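Local coordinates for protein purine nucleoside phosphorylase YlmD (Geobacillus stearothermophilus, PDB 6T1B) that catalyses the phosphorolysis of adenosine, inosine and S-methyl-5'-thioadenosine, deaminates adenosine, and binds two zinc ions, at residues D55-R60 / F69-W74; R61-W66 / R263-I268. One frame throughout, in Å; residues are numbered along the deposited sequence.

Helix 53-67 supplies one half of both contacts: its first part meets 69-74 in contact 1, its second part meets strand 264-269 in contact 2, and their centres lie about 7 Å apart. A salt bridge of 3.3 Å from Arg61 NH1 to Glu72 OE2 and a probable hydrogen bond of 3.0 Å from Phe69 N to Ala64 O join the helix to the turn across the two contacts. Trp74 CZ3 packs 3.5 Å from Leu265 CD2, so the indole of contact 1 also abuts contact 2. Each contact also sends an arginine to the inosine pocket; the side chains of Arg60 and Arg263 come within about 7 Å of each other.

Contact 1. Residues D55-R60 / F69-W74; sequences DVVNNR and FPLERW
The indole of Trp74 meets Arg60 at its six-membered end, while one of its faces takes a methyl group: Leu71 CD1 sits 3.3 Å above the ring plane, displaced toward the rim. At the pyrrole edge, in the ring plane, Trp74 NE1 donates to Phe69 O at 3.0 Å (162° at the hydrogen), the N-H reaching the oxygen from above the plane of that carbonyl; this bond helps to fix the rotation of the indole. Near the turn, Pro70 CG lies over the centre of one face of the Arg73 guanidinium.

Across the contact, Arg60 touches the indole with its aliphatic stem rather than its charge: Arg60 CB is 3.8 Å from Trp74 CH2, and CG and CD follow along CZ3. The backbone oxygen of Arg60 comes to 3.4 Å from Trp74 CH2, oblique to the ring. Leu71, with CG anti to its N (chi1 -177°), reaches toward the helix and puts CD1 4.0 Å from Arg60 CB, while CD2 meets Val57 CG1 at 4.3 Å. No hydrogen bond crosses between the segments. The chain of Arg60, extended from CG to NE, carries the guanidinium past the indole, their planes 37° apart, to Met45 O, Gly96 O and Ala97 O. These carbonyls fix the head of a pocket residue that touches inosine.

The whole is a helix, 53-67, returning through a 3-10 turn, 71-73, into the outermost strand 74-75 of a mixed sheet, with Leu71 of the turn and Trp74 at the start of the strand packed against the stem of an inosine-pocket arginine in this YfiH/LACC1-family fold.

Contact 2. Residues R61-W66 / R263-I268; sequences RRLAEW and RMLAFI. With NOS (inosine), chain B.
Leu63 points one methyl from helix 53-67 at two residues of strand 264-269: its CD2 stands 3.5 Å from Leu265 CD2, a tight methyl-to-methyl contact, and 3.9 Å from Phe267 CD2. This is helix-on-sheet packing, with alternate strand residues, Leu265 and Phe267, turned to the helix and Ala266 turned away. Phe267 has its CG between the backbone N and the carbonyl carbon (chi1 51°), which brings the ring round to the leucine; the methyl approaches it obliquely, and Leu63 CD1 grazes Phe267 CE2 at 4.2 Å.

Around these contacts, Trp74, Thr29 and Met45 also touch Leu63, and Ala120 and Leu118 of the neighbouring strand 118-123 touch Leu265 and Phe267. On the helix itself, Arg62 lays CG over one face of the Trp66 ring, and Arg62 NH2 salt-bridges to the syn lone pair of Glu65 OE1 at 3.1 Å, the oxygen tilted from the guanidinium plane.

Just before the strand, Arg263 turns to the substrate: Asn44 OD1 accepts from its N, and the side chain, bent at chi2 (-70°), brings the guanidinium to the sugar of inosine; Leu47 N and Cys122 O also hydrogen-bond to the ligand. Arg263 NE donates to inosine O4' at 3.0 Å, nearly straight at 175°. A leucine in place of Arg263 would probably leave the ribose ring oxygen without this donor. O4' lies at the guanidinium edge, in plane.

Contact 1. Residues D55-R60 / F69-W74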
# COMPACT_ATOMS: atom_id res chain seq x y z
N ASP A 55 1.80 -11.78 19.50
CA ASP A 55 3.01 -11.27 18.87
C ASP A 55 2.67 -10.15 17.89
O ASP A 55 3.33 -9.11 17.86
CB ASP A 55 3.80 -12.38 18.18
CG ASP A 55 4.42 -13.39 19.15
OD1 ASP A 55 4.73 -14.50 18.67
OD2 ASP A 55 4.60 -13.09 20.36
N VAL A 56 1.66 -10.38 17.03
CA VAL A 56 1.31 -9.38 16.02
C VAL A 56 0.87 -8.07 16.67
O VAL A 56 1.29 -6.98 16.26
CB VAL A 56 0.24 -9.92 15.05
CG1 VAL A 56 -0.15 -8.84 14.07
CG2 VAL A 56 0.74 -11.13 14.31
N VAL A 57 0.01 -8.14 17.69
CA VAL A 57 -0.41 -6.91 18.36
C VAL A 57 0.79 -6.21 18.98
O VAL A 57 0.91 -4.98 18.92
CB VAL A 57 -1.54 -7.17 19.36
CG1 VAL A 57 -1.84 -5.93 20.19
CG2 VAL A 57 -2.78 -7.60 18.60
N ASN A 58 1.73 -6.97 19.56
CA ASN A 58 2.92 -6.33 20.13
C ASN A 58 3.78 -5.69 19.04
O ASN A 58 4.36 -4.61 19.26
CB ASN A 58 3.72 -7.33 20.97
CG ASN A 58 3.09 -7.54 22.33
OD1 ASN A 58 2.43 -6.64 22.86
ND2 ASN A 58 3.31 -8.72 22.91
N ASN A 59 3.85 -6.31 17.87
CA ASN A 59 4.55 -5.71 16.73
C ASN A 59 3.90 -4.39 16.33
O ASN A 59 4.60 -3.39 16.09
CB ASN A 59 4.57 -6.66 15.53
CG ASN A 59 5.36 -7.91 15.80
OD1 ASN A 59 6.27 -7.91 16.64
ND2 ASN A 59 5.05 -8.97 15.07
N ARG A 60 2.57 -4.37 16.30
CA ARG A 60 1.87 -3.13 15.96
C ARG A 60 2.09 -2.09 17.04
O ARG A 60 2.30 -0.91 16.73
CB ARG A 60 0.39 -3.43 15.77
CG ARG A 60 0.10 -4.28 14.54
CD ARG A 60 -1.39 -4.45 14.34
NE ARG A 60 -1.65 -5.03 13.04
CZ ARG A 60 -2.76 -4.86 12.33
NH1 ARG A 60 -2.86 -5.41 11.13
NH2 ARG A 60 -3.78 -4.15 12.83
N PHE A 69 2.35 7.30 17.42
CA PHE A 69 1.03 7.34 16.79
C PHE A 69 0.28 6.12 17.33
O PHE A 69 0.39 5.01 16.80
CB PHE A 69 1.14 7.32 15.27
CG PHE A 69 0.07 8.11 14.57
CD1 PHE A 69 0.41 9.14 13.69
CD2 PHE A 69 -1.27 7.85 14.80
CE1 PHE A 69 -0.58 9.88 13.05
CE2 PHE A 69 -2.26 8.59 14.17
CZ PHE A 69 -1.92 9.58 13.28
N PRO A 70 -0.45 6.30 18.45
CA PRO A 70 -1.01 5.15 19.16
C PRO A 70 -1.86 4.22 18.31
O PRO A 70 -2.58 4.64 17.41
CB PRO A 70 -1.86 5.80 20.26
CG PRO A 70 -1.11 7.09 20.55
CD PRO A 70 -0.62 7.55 19.20
N LEU A 71 -1.76 2.93 18.64
CA LEU A 71 -2.49 1.89 17.93
C LEU A 71 -3.99 2.13 17.96
O LEU A 71 -4.69 1.79 17.00
CB LEU A 71 -2.14 0.53 18.57
CG LEU A 71 -2.75 -0.70 17.92
CD1 LEU A 71 -2.50 -0.82 16.44
CD2 LEU A 71 -2.19 -1.95 18.62
N GLU A 72 -4.50 2.74 19.04
CA GLU A 72 -5.92 3.07 19.15
C GLU A 72 -6.39 4.04 18.07
O GLU A 72 -7.61 4.23 17.90
CB GLU A 72 -6.19 3.69 20.52
CG GLU A 72 -6.04 2.73 21.70
CD GLU A 72 -4.60 2.34 21.99
OE1 GLU A 72 -3.68 3.13 21.69
OE2 GLU A 72 -4.37 1.23 22.53
N ARG A 73 -5.47 4.70 17.37
CA ARG A 73 -5.82 5.67 16.35
C ARG A 73 -5.66 5.15 14.92
O ARG A 73 -5.83 5.92 13.97
CB ARG A 73 -5.01 6.96 16.54
CG ARG A 73 -5.39 7.70 17.81
CD ARG A 73 -4.47 8.86 18.10
NE ARG A 73 -4.50 9.21 19.51
CZ ARG A 73 -3.70 10.11 20.08
NH1 ARG A 73 -2.81 10.76 19.34
NH2 ARG A 73 -3.80 10.35 21.38
N TRP A 74 -5.37 3.86 14.75
CA TRP A 74 -5.20 3.31 13.42
C TRP A 74 -6.55 2.85 12.88
O TRP A 74 -7.45 2.49 13.65
CB TRP A 74 -4.28 2.10 13.42
CG TRP A 74 -2.90 2.29 13.94
CD1 TRP A 74 -2.37 3.36 14.60
CD2 TRP A 74 -1.86 1.33 13.81
NE1 TRP A 74 -1.03 3.11 14.90
CE2 TRP A 74 -0.71 1.86 14.43
CE3 TRP A 74 -1.78 0.06 13.23
CZ2 TRP A 74 0.49 1.15 14.48
CZ3 TRP A 74 -0.60 -0.64 13.31
CH2 TRP A 74 0.51 -0.09 13.92

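Contact 2. Residues R61-W66 / R263-I268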
# COMPACT_ATOMS: atom_id res chain seq x y z
N ARG A 61 2.05 -2.48 18.33
CA ARG A 61 2.36 -1.54 19.40
C ARG A 61 3.77 -0.99 19.27
O ARG A 61 4.02 0.18 19.60
CB ARG A 61 2.16 -2.20 20.77
CG ARG A 61 0.70 -2.51 21.07
CD ARG A 61 0.43 -2.77 22.52
NE ARG A 61 -1.00 -2.72 22.81
CZ ARG A 61 -1.76 -1.62 22.79
NH1 ARG A 61 -3.05 -1.71 23.07
NH2 ARG A 61 -1.24 -0.44 22.48
N ARG A 62 4.70 -1.81 18.79
CA ARG A 62 6.08 -1.35 18.63
C ARG A 62 6.17 -0.26 17.56
O ARG A 62 6.76 0.80 17.80
CB ARG A 62 6.97 -2.54 18.28
CG ARG A 62 8.45 -2.20 18.16
CD ARG A 62 9.05 -1.95 19.51
NE ARG A 62 9.24 -3.19 20.24
CZ ARG A 62 9.40 -3.27 21.55
NH1 ARG A 62 9.59 -4.46 22.10
NH2 ARG A 62 9.36 -2.18 22.31
N LEU A 63 5.53 -0.47 16.42
CA LEU A 63 5.48 0.58 15.39
C LEU A 63 4.81 1.84 15.95
O LEU A 63 5.28 2.96 15.72
CB LEU A 63 4.74 0.11 14.14
CG LEU A 63 4.57 1.21 13.08
CD1 LEU A 63 5.93 1.71 12.58
CD2 LEU A 63 3.70 0.74 11.92
N ALA A 64 3.70 1.67 16.68
CA ALA A 64 3.04 2.82 17.28
C ALA A 64 4.00 3.62 18.16
O ALA A 64 3.96 4.85 18.17
CB ALA A 64 1.81 2.38 18.08
N GLU A 65 4.89 2.93 18.88
CA GLU A 65 5.90 3.59 19.70
C GLU A 65 6.91 4.32 18.81
O GLU A 65 7.22 5.49 19.05
CB GLU A 65 6.57 2.52 20.57
CG GLU A 65 7.86 2.90 21.29
CD GLU A 65 8.61 1.65 21.79
OE1 GLU A 65 7.95 0.62 22.05
OE2 GLU A 65 9.86 1.69 21.90
N TRP A 66 7.39 3.67 17.76
CA TRP A 66 8.34 4.32 16.87
C TRP A 66 7.75 5.58 16.24
O TRP A 66 8.45 6.59 16.08
CB TRP A 66 8.76 3.36 15.76
CG TRP A 66 9.50 2.15 16.18
CD1 TRP A 66 10.16 1.92 17.37
CD2 TRP A 66 9.68 0.97 15.39
NE1 TRP A 66 10.72 0.67 17.36
CE2 TRP A 66 10.45 0.07 16.16
CE3 TRP A 66 9.28 0.60 14.11
CZ2 TRP A 66 10.80 -1.20 15.67
CZ3 TRP A 66 9.63 -0.65 13.63
CH2 TRP A 66 10.40 -1.54 14.42
N ARG A 263 3.55 -9.88 7.03
CA ARG A 263 3.16 -8.69 6.30
C ARG A 263 3.83 -7.45 6.87
O ARG A 263 3.92 -7.28 8.09
CB ARG A 263 1.64 -8.48 6.38
CG ARG A 263 0.81 -9.61 5.82
CD ARG A 263 0.93 -9.67 4.31
NE ARG A 263 0.09 -10.71 3.74
CZ ARG A 263 0.51 -11.94 3.44
NH1 ARG A 263 1.76 -12.31 3.67
NH2 ARG A 263 -0.33 -12.83 2.92
N MET A 264 4.30 -6.60 5.96
CA MET A 264 4.67 -5.26 6.34
C MET A 264 3.40 -4.41 6.45
O MET A 264 2.36 -4.75 5.88
CB MET A 264 5.56 -4.63 5.27
CG MET A 264 6.92 -5.27 5.06
SD MET A 264 6.96 -6.70 3.97
CE MET A 264 6.68 -5.94 2.36
N LEU A 265 3.49 -3.30 7.17
CA LEU A 265 2.40 -2.34 7.24
C LEU A 265 2.83 -1.09 6.47
O LEU A 265 3.90 -0.53 6.74
CB LEU A 265 2.13 -1.91 8.67
CG LEU A 265 0.80 -1.23 8.92
CD1 LEU A 265 -0.31 -2.29 8.94
CD2 LEU A 265 0.83 -0.40 10.18
N ALA A 266 2.00 -0.69 5.52
CA ALA A 266 2.06 0.65 4.93
C ALA A 266 1.12 1.53 5.73
O ALA A 266 0.03 1.10 6.13
CB ALA A 266 1.60 0.61 3.48
N PHE A 267 1.54 2.77 5.96
CA PHE A 267 0.74 3.63 6.80
C PHE A 267 0.84 5.06 6.32
O PHE A 267 1.86 5.47 5.74
CB PHE A 267 1.14 3.53 8.28
CG PHE A 267 2.62 3.71 8.50
CD1 PHE A 267 3.17 4.96 8.71
CD2 PHE A 267 3.47 2.61 8.49
CE1 PHE A 267 4.52 5.11 8.91
CE2 PHE A 267 4.82 2.77 8.70
CZ PHE A 267 5.35 4.01 8.88
N ILE A 268 -0.24 5.80 6.51
CA ILE A 268 -0.21 7.25 6.28
C ILE A 268 -1.24 7.91 7.18
O ILE A 268 -2.38 7.44 7.33
CB ILE A 268 -0.42 7.59 4.79
CG1 ILE A 268 -0.23 9.08 4.52
CG2 ILE A 268 -1.81 7.15 4.29
CD1 ILE A 268 -0.11 9.43 3.03
N9 NOS B . -3.75 -10.35 5.41
C4 NOS B . -4.17 -9.18 5.91
N3 NOS B . -4.87 -8.01 5.32
C2 NOS B . -5.23 -6.91 6.17
N1 NOS B . -4.93 -6.91 7.57
C6 NOS B . -4.27 -8.00 8.18
O6 NOS B . -4.04 -7.93 9.36
C5 NOS B . -3.89 -9.17 7.25
N7 NOS B . -3.26 -10.27 7.52
C8 NOS B . -3.17 -11.01 6.42
C5' NOS B . -2.76 -8.09 1.89
O5' NOS B . -1.60 -7.94 1.07
C4' NOS B . -3.15 -9.54 2.03
O4' NOS B . -2.78 -9.98 3.35
C1' NOS B . -3.87 -10.64 3.97
C2' NOS B . -5.13 -10.14 3.27
O2' NOS B . -6.14 -11.13 3.31
C3' NOS B . -4.63 -9.86 1.85
O3' NOS B . -4.76 -11.04 1.05